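Local coordinates for Dps family protein (Staphylococcus aureus subsp. aureus, PDB 2D5K) that forms a twelve-subunit ferritin-like assembly that probably oxidises and stores iron and, as a Dps protein, may bind and compact DNA, at residues Y23-G35 with A86-L99. Sequence-based numbering, arbitrary orientation.
Sequences YTKLHNFHWYVKG and AAKGYSAEQMVEEL
Phe29 of helix 5-32 packs against Met95 of helix 92-120, joining two antiparallel helices of the ferritin-like four-helix bundle. The axes of segments 23-32 and 92-99 come within 10.8 Å, and their directions differ by 162°.

Apolar packing centres on the Phe29 ring. Met95 CG sits over the middle of one face, 3.8 Å from the centroid of the Phe29 ring, a CH-pi contact. Met95 SD lies obliquely, 4.3 Å from the centroid of the Phe29 ring, a Met-aromatic contact. The extended Met95 chain (chi2 179°) carries CE on to the backbone of Tyr32 and Val33. Lys25 CG covers the opposite face of the ring, near its rim. Leu99 CG meets the edge in plane, and its methyls reach Leu26 CD2. Val33 CG2 touches Ala92 CB at the helix start, where Ser91 and Gln94 form a capping box. Ala86 CB rests on the Asn28 amide and on Phe29 CE1.

One salt bridge crosses the contact. Lys25 bends at chi3 (74°), and NZ reaches Glu98 OE2 at 2.7 Å on the anti side of the carboxylate. Asp102 and the Lys84 carbonyl also hold this ammonium. Tyr90 OH donates to the other oxygen, Glu98 OE1, so both carboxylate oxygens are engaged.

At the subunit border, Asn28 ND2 bonds Gly72 O of a second subunit, and Tyr32 OH bonds Pro70 O of that second subunit.

Waters bridge the polar backbone. One donates to Tyr32 O and Tyr90 O. Another water donates to Lys34 O at 2.7 Å and accepts from Ala92 N at 3.1 Å.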
# COMPACT_ATOMS: atom_id res chain seq x y z
N TYR B 23 19.25 19.20 14.89
CA TYR B 23 19.13 18.49 13.62
C TYR B 23 20.51 18.08 13.10
O TYR B 23 20.73 16.94 12.70
CB TYR B 23 18.44 19.39 12.58
CG TYR B 23 18.29 18.76 11.22
CD1 TYR B 23 17.31 17.78 10.99
CD2 TYR B 23 19.12 19.12 10.17
CE1 TYR B 23 17.17 17.19 9.73
CE2 TYR B 23 18.99 18.54 8.91
CZ TYR B 23 18.02 17.58 8.70
OH TYR B 23 17.90 17.02 7.45
N THR B 24 21.45 19.03 13.12
CA THR B 24 22.80 18.75 12.65
C THR B 24 23.60 17.95 13.68
O THR B 24 24.40 17.09 13.31
CB THR B 24 23.53 20.06 12.28
OG1 THR B 24 22.96 20.58 11.07
CG2 THR B 24 25.02 19.83 12.07
N LYS B 25 23.39 18.21 14.97
CA LYS B 25 24.13 17.45 15.97
C LYS B 25 23.73 15.98 15.88
O LYS B 25 24.55 15.09 16.08
CB LYS B 25 23.87 17.98 17.39
CG LYS B 25 24.61 17.16 18.44
CD LYS B 25 24.98 17.95 19.69
CE LYS B 25 23.80 18.24 20.57
NZ LYS B 25 24.25 18.84 21.87
N LEU B 26 22.46 15.73 15.57
CA LEU B 26 21.98 14.36 15.45
C LEU B 26 22.57 13.69 14.21
O LEU B 26 22.73 12.48 14.19
CB LEU B 26 20.44 14.33 15.41
CG LEU B 26 19.78 14.55 16.77
CD1 LEU B 26 18.31 14.91 16.59
CD2 LEU B 26 19.93 13.30 17.62
N HIS B 27 22.87 14.47 13.17
CA HIS B 27 23.50 13.90 11.98
C HIS B 27 24.91 13.51 12.37
O HIS B 27 25.40 12.44 11.99
CB HIS B 27 23.56 14.92 10.84
CG HIS B 27 22.35 14.90 9.95
ND1 HIS B 27 21.14 15.43 10.33
CD2 HIS B 27 22.17 14.39 8.71
CE1 HIS B 27 20.26 15.25 9.36
NE2 HIS B 27 20.86 14.62 8.37
N ASN B 28 25.56 14.38 13.13
CA ASN B 28 26.92 14.13 13.60
C ASN B 28 26.97 12.82 14.38
O ASN B 28 27.81 11.95 14.11
CB ASN B 28 27.38 15.30 14.49
CG ASN B 28 28.79 15.11 15.02
OD1 ASN B 28 29.07 14.16 15.74
ND2 ASN B 28 29.68 16.04 14.68
N PHE B 29 26.06 12.65 15.33
CA PHE B 29 26.03 11.42 16.12
C PHE B 29 25.69 10.22 15.24
O PHE B 29 26.23 9.14 15.41
CB PHE B 29 25.03 11.56 17.28
CG PHE B 29 25.47 12.53 18.36
CD1 PHE B 29 26.70 13.18 18.28
CD2 PHE B 29 24.65 12.77 19.46
CE1 PHE B 29 27.10 14.08 19.27
CE2 PHE B 29 25.05 13.66 20.46
CZ PHE B 29 26.28 14.32 20.36
N HIS B 30 24.78 10.44 14.29
CA HIS B 30 24.36 9.42 13.34
C HIS B 30 25.57 8.91 12.54
O HIS B 30 25.69 7.72 12.28
CB HIS B 30 23.30 10.05 12.41
CG HIS B 30 22.96 9.25 11.19
ND1 HIS B 30 22.25 8.07 11.23
CD2 HIS B 30 23.15 9.53 9.87
CE1 HIS B 30 22.01 7.66 10.00
NE2 HIS B 30 22.54 8.52 9.16
N TRP B 31 26.47 9.82 12.19
CA TRP B 31 27.65 9.46 11.41
C TRP B 31 28.82 8.93 12.22
O TRP B 31 29.48 7.97 11.82
CB TRP B 31 28.16 10.67 10.61
CG TRP B 31 27.17 11.23 9.63
CD1 TRP B 31 26.25 10.53 8.90
CD2 TRP B 31 27.01 12.61 9.26
NE1 TRP B 31 25.54 11.39 8.09
CE2 TRP B 31 25.98 12.67 8.29
CE3 TRP B 31 27.65 13.80 9.65
CZ2 TRP B 31 25.57 13.87 7.71
CZ3 TRP B 31 27.24 15.00 9.07
CH2 TRP B 31 26.20 15.02 8.11
N TYR B 32 29.08 9.56 13.36
CA TYR B 32 30.23 9.21 14.19
C TYR B 32 30.06 8.17 15.29
O TYR B 32 31.04 7.79 15.93
CB TYR B 32 30.80 10.49 14.80
CG TYR B 32 31.48 11.39 13.79
CD1 TYR B 32 32.72 11.04 13.25
CD2 TYR B 32 30.90 12.59 13.38
CE1 TYR B 32 33.36 11.87 12.32
CE2 TYR B 32 31.53 13.42 12.45
CZ TYR B 32 32.77 13.05 11.93
OH TYR B 32 33.41 13.87 11.03
N VAL B 33 28.83 7.70 15.52
CA VAL B 33 28.61 6.71 16.57
C VAL B 33 29.39 5.43 16.27
O VAL B 33 29.49 4.99 15.13
CB VAL B 33 27.10 6.38 16.73
CG1 VAL B 33 26.59 5.62 15.51
CG2 VAL B 33 26.88 5.58 18.01
N LYS B 34 29.97 4.85 17.32
CA LYS B 34 30.75 3.63 17.17
C LYS B 34 30.48 2.65 18.30
O LYS B 34 29.89 3.02 19.32
CB LYS B 34 32.24 3.97 17.11
CG LYS B 34 32.60 4.87 15.93
CD LYS B 34 34.08 5.13 15.84
CE LYS B 34 34.38 6.11 14.72
NZ LYS B 34 33.80 5.67 13.41
N GLY B 35 30.92 1.41 18.12
CA GLY B 35 30.71 0.41 19.16
C GLY B 35 29.66 -0.62 18.80
O GLY B 35 29.01 -0.53 17.76
N ALA B 86 27.97 19.53 18.45
CA ALA B 86 28.75 18.38 18.88
C ALA B 86 30.24 18.69 18.96
O ALA B 86 30.77 19.47 18.16
CB ALA B 86 28.52 17.22 17.92
N ALA B 87 30.90 18.09 19.94
CA ALA B 87 32.34 18.25 20.12
C ALA B 87 32.96 16.99 19.54
O ALA B 87 32.24 16.09 19.11
CB ALA B 87 32.67 18.37 21.61
N LYS B 88 34.28 16.90 19.52
CA LYS B 88 34.94 15.72 18.96
C LYS B 88 35.22 14.62 19.97
O LYS B 88 35.32 14.86 21.17
CB LYS B 88 36.27 16.13 18.30
CG LYS B 88 36.13 17.06 17.11
CD LYS B 88 37.50 17.33 16.49
CE LYS B 88 37.37 18.15 15.22
NZ LYS B 88 36.72 19.47 15.46
N GLY B 89 35.34 13.39 19.47
CA GLY B 89 35.66 12.24 20.30
C GLY B 89 34.62 11.69 21.26
O GLY B 89 34.97 11.19 22.33
N TYR B 90 33.35 11.75 20.89
CA TYR B 90 32.29 11.24 21.76
C TYR B 90 32.02 9.76 21.52
O TYR B 90 31.93 9.30 20.38
CB TYR B 90 31.00 12.03 21.54
CG TYR B 90 30.88 13.27 22.41
CD1 TYR B 90 31.98 14.10 22.63
CD2 TYR B 90 29.66 13.61 22.99
CE1 TYR B 90 31.86 15.25 23.42
CE2 TYR B 90 29.54 14.75 23.78
CZ TYR B 90 30.64 15.57 23.99
OH TYR B 90 30.52 16.70 24.77
N SER B 91 31.90 9.00 22.61
CA SER B 91 31.59 7.58 22.52
C SER B 91 30.07 7.53 22.40
O SER B 91 29.40 8.54 22.64
CB SER B 91 32.01 6.87 23.80
OG SER B 91 31.22 7.30 24.90
N ALA B 92 29.52 6.37 22.05
CA ALA B 92 28.07 6.24 21.92
C ALA B 92 27.40 6.63 23.23
O ALA B 92 26.39 7.33 23.24
CB ALA B 92 27.71 4.80 21.55
N GLU B 93 27.96 6.17 24.35
CA GLU B 93 27.40 6.49 25.65
C GLU B 93 27.39 7.99 25.91
O GLU B 93 26.40 8.54 26.39
CB GLU B 93 28.19 5.77 26.75
CG GLU B 93 27.62 5.94 28.14
CD GLU B 93 28.54 6.71 29.06
OE1 GLU B 93 28.98 7.82 28.67
OE2 GLU B 93 28.83 6.22 30.17
N GLN B 94 28.49 8.67 25.57
CA GLN B 94 28.57 10.11 25.77
C GLN B 94 27.59 10.86 24.88
O GLN B 94 27.08 11.91 25.25
CB GLN B 94 30.00 10.60 25.52
CG GLN B 94 31.02 9.98 26.47
CD GLN B 94 32.45 10.37 26.15
OE1 GLN B 94 32.84 10.40 24.98
NE2 GLN B 94 33.23 10.66 27.18
N MET B 95 27.31 10.30 23.71
CA MET B 95 26.36 10.94 22.80
C MET B 95 24.97 10.88 23.41
O MET B 95 24.25 11.87 23.44
CB MET B 95 26.35 10.23 21.44
CG MET B 95 27.64 10.37 20.65
SD MET B 95 27.54 9.47 19.10
CE MET B 95 28.96 10.14 18.24
N VAL B 96 24.59 9.70 23.90
CA VAL B 96 23.27 9.53 24.49
C VAL B 96 23.17 10.37 25.76
O VAL B 96 22.12 10.95 26.04
CB VAL B 96 22.98 8.04 24.79
CG1 VAL B 96 21.62 7.89 25.46
CG2 VAL B 96 23.02 7.25 23.49
N GLU B 97 24.25 10.45 26.53
CA GLU B 97 24.25 11.25 27.74
C GLU B 97 23.98 12.72 27.40
O GLU B 97 23.18 13.37 28.05
CB GLU B 97 25.58 11.14 28.48
CG GLU B 97 25.88 9.76 29.05
CD GLU B 97 27.18 9.72 29.83
OE1 GLU B 97 28.20 10.24 29.32
OE2 GLU B 97 27.20 9.16 30.94
N GLU B 98 24.66 13.23 26.37
CA GLU B 98 24.46 14.62 26.00
C GLU B 98 23.06 14.88 25.47
O GLU B 98 22.46 15.91 25.78
CB GLU B 98 25.49 15.08 24.96
CG GLU B 98 25.36 16.57 24.66
CD GLU B 98 26.60 17.18 24.05
OE1 GLU B 98 27.68 17.06 24.66
OE2 GLU B 98 26.50 17.78 22.96
N LEU B 99 22.54 13.97 24.65
CA LEU B 99 21.20 14.16 24.13
C LEU B 99 20.22 14.16 25.30
O LEU B 99 19.26 14.93 25.32
CB LEU B 99 20.83 13.05 23.15
CG LEU B 99 21.54 13.10 21.80
CD1 LEU B 99 21.11 11.91 20.95
CD2 LEU B 99 21.21 14.41 21.09
O HOH W 1 31.22 13.56 17.11
O HOH W 2 31.26 7.11 18.84
O HOH W 3 31.31 3.94 21.47